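Local atomic coordinates of putative oxidoreductase with NAD(P)-binding Rossmann-fold domain (Clostridium difficile, PDB entry 3UUW), a protein that is a putative oxidoreductase of the Gfo/Idh/MocA family and probably uses NAD(H) or NADP(H), held on its Rossmann-fold domain, to oxidise or reduce an unassigned substrate. Residues 148-153 and 222-227; 153-158 and 197-202; 166-171 and 214-219; 183-188 and 201-206. One frame throughout, in Å; residues are numbered along the deposited sequence.

Contact 1 of 4, residues 148-153 and 222-227; sequences CKHGLN and TKLEQV
Thr222 meets Leu152 where both segments are still loop: Leu152 CB lies 4.0 Å from Thr222 CA, and the buried Thr222 N has no polar partner in the model. At Lys223 the extended side chain bends only at its end, and a water links its NZ to His150 O; the water donates to that carbonyl over 2.9 Å. Lys223 NZ is also 4.4 Å from Lys149 NZ, a like-charge approach probably eased by the salt bridge of Lys149 to Asp167. Leu224 faces His150 in a hydrogen-bonded pair; its O takes His150 N at 2.9 Å, while its N reaches His150 O from above the carbonyl plane, 37° out of it. Glu225 crosses Lys149 obliquely on the face opposite Leu224 and His150, its OE1 3.4 Å from Lys149 CE, and its OE2 is held by a salt bridge to Arg126 and a hydrogen bond to Tyr132. Gln226 closes the next hydrogen-bonded pair with Cys148 (Gln226 N to Cys148 O, 3.0 Å), and its CB packs against Cys148 SG at 3.9 Å. This antiparallel pairing of strands 142-150 and 224-231 lies within the large mixed sheet of the C-terminal domain, a feature of Gfo/Idh/MocA oxidoreductases.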
# COMPACT_ATOMS: atom_id res chain seq x y z
N CYS A 148 14.90 7.01 -9.59
CA CYS A 148 14.13 7.97 -10.35
C CYS A 148 13.72 9.16 -9.51
O CYS A 148 13.63 9.06 -8.29
CB CYS A 148 12.89 7.35 -10.95
SG CYS A 148 11.70 6.86 -9.75
N LYS A 149 13.48 10.28 -10.19
CA LYS A 149 13.05 11.52 -9.55
C LYS A 149 12.18 12.27 -10.55
O LYS A 149 12.70 12.91 -11.47
CB LYS A 149 14.24 12.37 -9.11
CG LYS A 149 13.89 13.57 -8.30
CD LYS A 149 15.15 14.23 -7.74
CE LYS A 149 14.83 15.25 -6.65
NZ LYS A 149 14.12 16.45 -7.17
N HIS A 150 10.87 12.17 -10.35
CA HIS A 150 9.90 12.72 -11.28
C HIS A 150 9.16 13.88 -10.67
O HIS A 150 9.00 13.96 -9.45
CB HIS A 150 8.89 11.65 -11.68
CG HIS A 150 9.52 10.42 -12.26
ND1 HIS A 150 10.54 10.47 -13.19
CD2 HIS A 150 9.23 9.11 -12.09
CE1 HIS A 150 10.87 9.24 -13.55
NE2 HIS A 150 10.08 8.40 -12.90
N GLY A 151 8.67 14.77 -11.51
CA GLY A 151 7.98 15.92 -11.00
C GLY A 151 6.67 16.11 -11.70
O GLY A 151 6.48 15.61 -12.81
N LEU A 152 5.79 16.85 -11.02
CA LEU A 152 4.46 17.22 -11.49
C LEU A 152 4.49 18.68 -11.90
O LEU A 152 4.89 19.54 -11.11
CB LEU A 152 3.44 17.02 -10.36
CG LEU A 152 2.00 17.43 -10.64
CD1 LEU A 152 1.32 16.56 -11.70
CD2 LEU A 152 1.18 17.43 -9.35
N ASN A 153 4.11 18.97 -13.14
CA ASN A 153 4.12 20.35 -13.65
C ASN A 153 5.48 21.03 -13.38
O ASN A 153 5.53 22.21 -13.01
CB ASN A 153 2.97 21.15 -13.01
CG ASN A 153 1.62 20.47 -13.16
OD1 ASN A 153 1.29 19.95 -14.21
ND2 ASN A 153 0.84 20.46 -12.09
N THR A 222 3.02 12.84 -10.77
CA THR A 222 3.21 13.10 -9.37
C THR A 222 4.66 13.45 -9.12
O THR A 222 5.54 13.25 -9.99
CB THR A 222 2.82 11.85 -8.53
OG1 THR A 222 2.52 12.22 -7.18
CG2 THR A 222 3.89 10.78 -8.59
N LYS A 223 4.92 14.01 -7.95
CA LYS A 223 6.28 14.22 -7.50
C LYS A 223 6.67 12.97 -6.72
O LYS A 223 6.07 12.67 -5.68
CB LYS A 223 6.35 15.46 -6.63
CG LYS A 223 7.73 15.77 -6.11
CD LYS A 223 7.71 17.08 -5.31
CE LYS A 223 8.95 17.23 -4.45
NZ LYS A 223 10.19 17.25 -5.28
N LEU A 224 7.64 12.24 -7.26
CA LEU A 224 8.11 10.96 -6.71
C LEU A 224 9.64 10.94 -6.70
O LEU A 224 10.28 11.58 -7.53
CB LEU A 224 7.60 9.82 -7.62
CG LEU A 224 8.07 8.37 -7.46
CD1 LEU A 224 7.83 7.86 -6.04
CD2 LEU A 224 7.36 7.48 -8.49
N GLU A 225 10.23 10.28 -5.72
CA GLU A 225 11.63 9.91 -5.80
C GLU A 225 11.67 8.49 -5.31
O GLU A 225 10.95 8.13 -4.39
CB GLU A 225 12.53 10.82 -4.96
CG GLU A 225 14.01 10.43 -5.02
CD GLU A 225 14.93 11.50 -4.48
OE1 GLU A 225 14.55 12.69 -4.50
OE2 GLU A 225 16.05 11.13 -4.03
N GLN A 226 12.48 7.65 -5.96
CA GLN A 226 12.64 6.29 -5.50
C GLN A 226 14.01 5.75 -5.82
O GLN A 226 14.52 5.99 -6.91
CB GLN A 226 11.60 5.38 -6.17
CG GLN A 226 11.68 3.95 -5.69
CD GLN A 226 10.61 3.09 -6.32
OE1 GLN A 226 9.46 3.13 -5.91
NE2 GLN A 226 11.00 2.31 -7.30
N VAL A 227 14.62 5.08 -4.84
CA VAL A 227 15.81 4.25 -5.06
C VAL A 227 15.38 2.79 -4.80
O VAL A 227 14.72 2.50 -3.80
CB VAL A 227 16.92 4.63 -4.11
CG1 VAL A 227 18.03 3.55 -4.12
CG2 VAL A 227 17.40 6.01 -4.42
O HOH W 1 10.88 15.15 -7.57

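Contact 2 of 4, residues 153-158 and 197-202; sequences NSLRNV and NLIFVS
Asn197 reaches across to Asn157 and Val158, tying the start of strand 198-206 to the loop that leads from strand 142-150 into helix 160-179. The loop makes an inverse gamma turn centred on Asn157, closed by a weak bond from Val158 N to Arg156 O, and the Asn197 side chain fits against this turn. Its CB points at the loop and lies 3.4 Å from Arg156 O. The next atom, CG, stands anti to the carbonyl carbon (chi1 -47°) and comes to 3.3 Å from the same Arg156 O, a contact without a hydrogen bond. At the tip the amide divides its work. OD1 turns to the hydroxyl of Thr193 in the same chain, whereas ND2 serves two acceptors of the loop. One is Asn157 OD1, met at 3.1 Å in the carbonyl plane on a lone pair, with the two amide planes almost perpendicular (89° apart). The other is Val158 O, 3.0 Å from ND2; it lies in the Asn197 amide plane, but ND2 approaches from well above the Val158 carbonyl plane. Three grips in all would hold the amide firmly against rotation. Farther along, Leu155 packs on Ile199 through CD1 and CG1, although the exact place of that CD1 methyl is doubtful. Ile199 and Phe200 together face Phe191 in a classic beta bulge of the hairpin with strand 184-192. One water joins the two segments beside Asn197, donating to Val158 O at 2.7 Å and accepting from Leu198 N at 2.9 Å.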
# COMPACT_ATOMS: atom_id res chain seq x y z
N ASN A 153 4.11 18.97 -13.14
CA ASN A 153 4.12 20.35 -13.65
C ASN A 153 5.48 21.03 -13.38
O ASN A 153 5.53 22.21 -13.01
CB ASN A 153 2.97 21.15 -13.01
CG ASN A 153 1.62 20.47 -13.16
OD1 ASN A 153 1.29 19.95 -14.21
ND2 ASN A 153 0.84 20.46 -12.09
N SER A 154 6.57 20.28 -13.57
CA SER A 154 7.95 20.76 -13.32
C SER A 154 8.64 21.20 -14.61
O SER A 154 9.86 21.45 -14.61
CB SER A 154 8.79 19.66 -12.68
OG SER A 154 8.33 19.34 -11.39
N LEU A 155 7.88 21.28 -15.70
CA LEU A 155 8.38 21.64 -17.01
C LEU A 155 8.36 23.17 -17.11
O LEU A 155 7.28 23.78 -17.09
CB LEU A 155 7.50 21.00 -18.08
CG LEU A 155 8.00 20.82 -19.51
CD1 LEU A 155 9.23 19.92 -19.52
CD2 LEU A 155 6.91 20.21 -20.37
N ARG A 156 9.54 23.77 -17.20
CA ARG A 156 9.67 25.24 -17.21
C ARG A 156 10.57 25.73 -18.35
O ARG A 156 11.21 24.93 -19.04
CB ARG A 156 10.21 25.71 -15.86
CG ARG A 156 9.35 25.26 -14.66
CD ARG A 156 7.95 25.86 -14.71
NE ARG A 156 7.91 27.20 -14.11
CZ ARG A 156 7.33 27.50 -12.95
NH1 ARG A 156 6.70 26.57 -12.24
NH2 ARG A 156 7.36 28.75 -12.50
N ASN A 157 10.61 27.05 -18.53
CA ASN A 157 11.39 27.60 -19.63
C ASN A 157 12.81 27.99 -19.23
O ASN A 157 13.17 29.16 -19.15
CB ASN A 157 10.66 28.78 -20.28
CG ASN A 157 11.18 29.09 -21.68
OD1 ASN A 157 11.89 28.29 -22.29
ND2 ASN A 157 10.81 30.26 -22.20
N VAL A 158 13.62 26.97 -18.96
CA VAL A 158 15.04 27.15 -18.69
C VAL A 158 15.72 26.10 -19.55
O VAL A 158 15.16 25.02 -19.77
CB VAL A 158 15.38 26.93 -17.22
CG1 VAL A 158 16.81 27.42 -16.95
CG2 VAL A 158 14.40 27.68 -16.32
N ASN A 197 14.02 22.85 -23.52
CA ASN A 197 13.74 22.62 -22.11
C ASN A 197 13.73 21.09 -21.87
O ASN A 197 13.32 20.34 -22.76
CB ASN A 197 12.39 23.20 -21.72
CG ASN A 197 12.19 24.61 -22.22
OD1 ASN A 197 11.25 24.88 -22.95
ND2 ASN A 197 13.11 25.51 -21.88
N LEU A 198 14.15 20.65 -20.69
CA LEU A 198 14.17 19.23 -20.35
C LEU A 198 12.78 18.66 -20.12
O LEU A 198 12.02 19.18 -19.29
CB LEU A 198 15.00 18.99 -19.08
CG LEU A 198 15.14 17.52 -18.63
CD1 LEU A 198 15.85 16.70 -19.69
CD2 LEU A 198 15.86 17.42 -17.30
N ILE A 199 12.47 17.60 -20.84
CA ILE A 199 11.24 16.82 -20.60
C ILE A 199 11.57 15.55 -19.81
O ILE A 199 11.02 15.28 -18.74
CB ILE A 199 10.54 16.38 -21.91
CG1 ILE A 199 10.11 17.58 -22.76
CG2 ILE A 199 9.32 15.49 -21.59
CD1 ILE A 199 9.66 17.20 -24.15
N PHE A 200 12.47 14.75 -20.37
CA PHE A 200 12.84 13.47 -19.76
C PHE A 200 14.29 13.16 -20.02
O PHE A 200 14.81 13.45 -21.09
CB PHE A 200 11.95 12.38 -20.37
CG PHE A 200 12.28 11.00 -19.92
CD1 PHE A 200 11.78 10.52 -18.72
CD2 PHE A 200 13.09 10.18 -20.67
CE1 PHE A 200 12.09 9.24 -18.26
CE2 PHE A 200 13.41 8.89 -20.21
CZ PHE A 200 12.88 8.42 -19.01
N VAL A 201 14.96 12.56 -19.03
CA VAL A 201 16.33 12.12 -19.19
C VAL A 201 16.49 10.80 -18.47
O VAL A 201 15.91 10.59 -17.40
CB VAL A 201 17.36 13.15 -18.66
CG1 VAL A 201 17.16 13.42 -17.18
CG2 VAL A 201 18.81 12.69 -18.91
N SER A 202 17.29 9.93 -19.05
CA SER A 202 17.59 8.65 -18.45
C SER A 202 18.95 8.17 -18.90
O SER A 202 19.39 8.48 -20.01
CB SER A 202 16.53 7.62 -18.81
OG SER A 202 16.90 6.35 -18.34
O HOH W 2 14.69 22.64 -18.64

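Contact 3 of 4, residues 166-171 and 214-219; sequences DDYIHV and TSMHRD
The helix carrying Tyr168 and Val171 passes over the strand carrying Thr214 and Met216 with axes 8.9 Å apart at their closest and their directions 149° apart, so the two run roughly antiparallel. Within a wider, pi-type turn at 166-168, Asp167 turns its carboxylate to Arg218 in a salt bridge, OD2 to NH1 at 2.6 Å. OD2 lies at the edge of the guanidinium, in its plane, and is met on its anti side, NH1 tilted from the carboxylate plane; the two flat groups stand 89° apart. Bends at chi2 and chi3 fold CD and NE of Arg218 back, and NH1 of its guanidinium faces Asp167; the same NH1 has a weak bond to Met216 SD. OD1 of Asp167 pairs with Lys149, so the carboxylate bridges two cationic side chains. Met216 and Tyr168 slide past each other in opposite directions: Met216 CB is 3.8 Å from Tyr168 CD1, and the sulfur makes an oblique Met-aromatic contact. A bend at chi3 (-72°) turns Met216 CE to within 3.7 Å of Tyr168 CA, and Val171 CG2 lies 4.2 Å from that methyl. At the far end of the ring Tyr168 OH and Thr214 OG1 share a hydrogen bond of 2.7 Å, while Val171 CG1 packs on Thr214 CB at 3.6 Å. Helix 160-179 thus lies against one face of the mixed sheet, its Val171 also on strand 142-150 and Tyr168 also on strand 198-206, with helix 295-305 packing on Tyr168 and Ile169.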
# COMPACT_ATOMS: atom_id res chain seq x y z
N ASP A 166 21.20 21.27 -11.82
CA ASP A 166 20.47 21.72 -10.63
C ASP A 166 19.70 20.60 -9.94
O ASP A 166 19.61 20.59 -8.71
CB ASP A 166 19.48 22.81 -11.04
CG ASP A 166 18.84 23.50 -9.86
OD1 ASP A 166 19.57 23.92 -8.93
OD2 ASP A 166 17.60 23.65 -9.87
N ASP A 167 19.13 19.68 -10.71
CA ASP A 167 18.27 18.65 -10.14
C ASP A 167 18.65 17.22 -10.49
O ASP A 167 18.72 16.38 -9.60
CB ASP A 167 16.83 18.92 -10.51
CG ASP A 167 15.84 18.24 -9.55
OD1 ASP A 167 16.28 17.61 -8.55
OD2 ASP A 167 14.62 18.33 -9.80
N TYR A 168 18.92 16.93 -11.76
CA TYR A 168 19.32 15.57 -12.13
C TYR A 168 20.62 15.19 -11.43
O TYR A 168 20.90 14.00 -11.23
CB TYR A 168 19.50 15.45 -13.62
CG TYR A 168 19.64 14.05 -14.17
CD1 TYR A 168 18.71 13.04 -13.88
CD2 TYR A 168 20.63 13.75 -15.07
CE1 TYR A 168 18.82 11.75 -14.45
CE2 TYR A 168 20.77 12.46 -15.64
CZ TYR A 168 19.85 11.48 -15.34
OH TYR A 168 19.97 10.23 -15.93
N ILE A 169 21.39 16.19 -11.02
CA ILE A 169 22.65 15.96 -10.33
C ILE A 169 22.43 15.14 -9.06
O ILE A 169 23.30 14.35 -8.67
CB ILE A 169 23.39 17.30 -10.01
CG1 ILE A 169 24.85 17.05 -9.62
CG2 ILE A 169 22.66 18.08 -8.90
CD1 ILE A 169 25.66 18.34 -9.53
N HIS A 170 21.28 15.32 -8.41
CA HIS A 170 20.97 14.52 -7.22
C HIS A 170 20.84 13.04 -7.53
O HIS A 170 21.29 12.20 -6.75
CB HIS A 170 19.69 14.98 -6.54
CG HIS A 170 19.83 16.24 -5.77
ND1 HIS A 170 20.70 16.37 -4.70
CD2 HIS A 170 19.19 17.43 -5.88
CE1 HIS A 170 20.59 17.59 -4.20
NE2 HIS A 170 19.68 18.25 -4.90
N VAL A 171 20.23 12.73 -8.67
CA VAL A 171 20.06 11.35 -9.12
C VAL A 171 21.43 10.72 -9.44
O VAL A 171 21.76 9.61 -8.96
CB VAL A 171 19.08 11.29 -10.33
CG1 VAL A 171 18.97 9.86 -10.86
CG2 VAL A 171 17.70 11.81 -9.93
N THR A 214 19.09 5.35 -14.12
CA THR A 214 18.67 6.64 -13.59
C THR A 214 17.65 7.26 -14.49
O THR A 214 17.76 7.14 -15.70
CB THR A 214 19.87 7.62 -13.48
OG1 THR A 214 20.48 7.81 -14.76
CG2 THR A 214 20.91 7.07 -12.51
N SER A 215 16.64 7.91 -13.91
CA SER A 215 15.52 8.47 -14.70
C SER A 215 14.85 9.69 -14.05
O SER A 215 14.58 9.71 -12.86
CB SER A 215 14.48 7.37 -14.91
OG SER A 215 13.32 7.83 -15.58
N MET A 216 14.51 10.68 -14.88
CA MET A 216 13.86 11.89 -14.42
C MET A 216 12.88 12.42 -15.48
O MET A 216 13.27 12.84 -16.57
CB MET A 216 14.92 12.97 -14.07
CG MET A 216 14.34 14.39 -13.92
SD MET A 216 15.53 15.60 -13.29
CE MET A 216 15.66 15.07 -11.57
N HIS A 217 11.59 12.40 -15.14
CA HIS A 217 10.53 12.93 -16.00
C HIS A 217 9.98 14.17 -15.32
O HIS A 217 9.46 14.11 -14.20
CB HIS A 217 9.44 11.89 -16.21
CG HIS A 217 8.42 12.28 -17.23
ND1 HIS A 217 7.16 11.73 -17.26
CD2 HIS A 217 8.48 13.16 -18.25
CE1 HIS A 217 6.48 12.25 -18.26
NE2 HIS A 217 7.25 13.13 -18.88
N ARG A 218 10.12 15.29 -16.01
CA ARG A 218 9.71 16.59 -15.50
C ARG A 218 8.24 16.90 -15.69
O ARG A 218 7.75 17.90 -15.13
CB ARG A 218 10.53 17.68 -16.21
CG ARG A 218 12.03 17.47 -16.16
CD ARG A 218 12.60 17.57 -14.75
NE ARG A 218 12.40 18.91 -14.18
CZ ARG A 218 12.85 19.29 -12.98
NH1 ARG A 218 13.53 18.44 -12.21
NH2 ARG A 218 12.62 20.52 -12.55
N ASP A 219 7.53 16.07 -16.46
CA ASP A 219 6.12 16.29 -16.75
C ASP A 219 5.35 15.00 -16.47
O ASP A 219 4.59 14.51 -17.32
CB ASP A 219 5.93 16.73 -18.22
CG ASP A 219 4.58 17.39 -18.47
OD1 ASP A 219 3.89 17.70 -17.48
OD2 ASP A 219 4.21 17.62 -19.65

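Contact 4 of 4, residues 183-188 and 201-206; sequences VEISGE and VSHKLK
A beta hairpin of strands 184-192 and 198-206 brings Ile185 and Glu188 against Leu205 and His203 at the margin of the mixed sheet within this chain. Glu184 and Lys206 form a hydrogen-bonded antiparallel pair, Lys206 N giving to Glu184 O at 2.8 Å. Next, Ser186 and Gly187 both bond Lys204: Ser186 N bonds almost straight (178°) to Lys204 O at 2.7 Å, and Lys204 N gives to Gly187 O at 3.0 Å from above the carbonyl plane. Gly187 N, buried by the pairing, has no partner in the model. On one face Ile185 and Leu205 lie side by side pointing the same way, Ile185 CG1 3.8 Å from Leu205 CD2, and Ile185 CG2 approaches the edge of the His203 ring at CD2. Helices 160-179 and 295-305 cover this face, the latter through Leu299 and Ile303. The Lys204 and Lys206 side chains leave on the other face, toward a second subunit; Lys206 NZ makes a salt bridge to Asp189 of that subunit, and Lys204 NZ bonds Asn213 of its own chain. Glu188 is extended beyond CG and runs alongside His203, with Glu188 CB 3.6 Å from His203 CD2. The carboxylate stands nearly upright to the ring, 85° between planes. While His203 ND1 is engaged by Tyr168 OH, its NE2 donates near the ring plane to the anti side of Glu188 OE1, at 2.8 Å.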
# COMPACT_ATOMS: atom_id res chain seq x y z
N VAL A 183 31.98 3.69 -13.11
CA VAL A 183 30.90 3.37 -14.02
C VAL A 183 31.07 4.10 -15.34
O VAL A 183 31.79 5.11 -15.43
CB VAL A 183 29.51 3.70 -13.41
CG1 VAL A 183 29.29 2.90 -12.13
CG2 VAL A 183 29.37 5.19 -13.16
N GLU A 184 30.45 3.57 -16.38
CA GLU A 184 30.48 4.13 -17.72
C GLU A 184 29.06 4.26 -18.23
O GLU A 184 28.25 3.36 -18.01
CB GLU A 184 31.22 3.17 -18.66
CG GLU A 184 32.70 2.96 -18.34
CD GLU A 184 33.58 4.08 -18.86
OE1 GLU A 184 33.12 5.25 -18.93
OE2 GLU A 184 34.75 3.80 -19.22
N ILE A 185 28.75 5.34 -18.95
CA ILE A 185 27.42 5.48 -19.58
C ILE A 185 27.24 4.45 -20.70
O ILE A 185 28.04 4.41 -21.64
CB ILE A 185 27.21 6.88 -20.16
CG1 ILE A 185 27.13 7.91 -19.03
CG2 ILE A 185 25.92 6.95 -20.98
CD1 ILE A 185 27.06 9.34 -19.53
N SER A 186 26.21 3.61 -20.58
CA SER A 186 25.94 2.56 -21.58
C SER A 186 24.58 2.73 -22.27
O SER A 186 24.19 1.90 -23.10
CB SER A 186 26.02 1.17 -20.94
OG SER A 186 25.04 1.03 -19.92
N GLY A 187 23.87 3.81 -21.94
CA GLY A 187 22.58 4.10 -22.53
C GLY A 187 22.15 5.48 -22.08
O GLY A 187 22.50 5.90 -20.96
N GLU A 188 21.42 6.17 -22.96
CA GLU A 188 20.91 7.53 -22.71
C GLU A 188 19.62 7.81 -23.49
O GLU A 188 19.51 7.47 -24.68
CB GLU A 188 21.95 8.60 -23.09
CG GLU A 188 21.40 10.03 -23.04
CD GLU A 188 22.43 11.09 -23.40
OE1 GLU A 188 23.29 11.39 -22.54
OE2 GLU A 188 22.35 11.64 -24.54
N VAL A 201 14.96 12.56 -19.03
CA VAL A 201 16.33 12.12 -19.19
C VAL A 201 16.49 10.80 -18.47
O VAL A 201 15.91 10.59 -17.40
CB VAL A 201 17.36 13.15 -18.66
CG1 VAL A 201 17.16 13.42 -17.18
CG2 VAL A 201 18.81 12.69 -18.91
N SER A 202 17.29 9.93 -19.05
CA SER A 202 17.59 8.65 -18.45
C SER A 202 18.95 8.17 -18.90
O SER A 202 19.39 8.48 -20.01
CB SER A 202 16.53 7.62 -18.81
OG SER A 202 16.90 6.35 -18.34
N HIS A 203 19.61 7.43 -18.01
CA HIS A 203 20.91 6.83 -18.30
C HIS A 203 21.01 5.46 -17.72
O HIS A 203 20.33 5.12 -16.76
CB HIS A 203 22.04 7.68 -17.76
CG HIS A 203 22.21 8.95 -18.51
ND1 HIS A 203 21.55 10.11 -18.16
CD2 HIS A 203 22.89 9.23 -19.64
CE1 HIS A 203 21.85 11.06 -19.03
NE2 HIS A 203 22.64 10.54 -19.95
N LYS A 204 21.85 4.65 -18.35
CA LYS A 204 22.27 3.41 -17.77
C LYS A 204 23.76 3.59 -17.47
O LYS A 204 24.57 3.88 -18.39
CB LYS A 204 22.03 2.24 -18.70
CG LYS A 204 22.44 0.91 -18.09
CD LYS A 204 22.18 -0.24 -19.05
CE LYS A 204 20.73 -0.66 -19.07
NZ LYS A 204 20.39 -1.36 -17.78
N LEU A 205 24.12 3.40 -16.20
CA LEU A 205 25.48 3.51 -15.72
C LEU A 205 26.00 2.11 -15.40
O LEU A 205 25.54 1.46 -14.45
CB LEU A 205 25.58 4.44 -14.49
CG LEU A 205 24.96 5.83 -14.68
CD1 LEU A 205 25.06 6.59 -13.35
CD2 LEU A 205 25.58 6.63 -15.83
N LYS A 206 26.94 1.65 -16.21
CA LYS A 206 27.45 0.29 -16.09
C LYS A 206 28.72 0.16 -15.25
O LYS A 206 29.74 0.78 -15.55
CB LYS A 206 27.73 -0.25 -17.49
CG LYS A 206 28.13 -1.72 -17.52
CD LYS A 206 28.38 -2.21 -18.93
CE LYS A 206 28.63 -3.71 -18.96
NZ LYS A 206 27.47 -4.46 -18.35

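Overall arrangement
All four contacts belong to the mixed sheet of the C-terminal domain and the elements on it. Contact 3 lies between the others, with centres about 8 Å from contact 1, 9 Å from contact 2 and 13 Å from contact 4; the centres of contacts 1 and 4 are about 19 Å apart. Along the chain, contact 1 spans the widest loop and encloses the rest, contacts 2 and 3 interleave, and contacts 2 and 4 end on strand 198-206. A salt bridge couples contacts 1 and 3, and a hydrogen bond between Tyr168 and His203 couples contacts 3 and 4. One helix is thereby bonded to several strands, while the second subunit packs on contacts 1, 3 and 4, and on Phe200 beside contact 2.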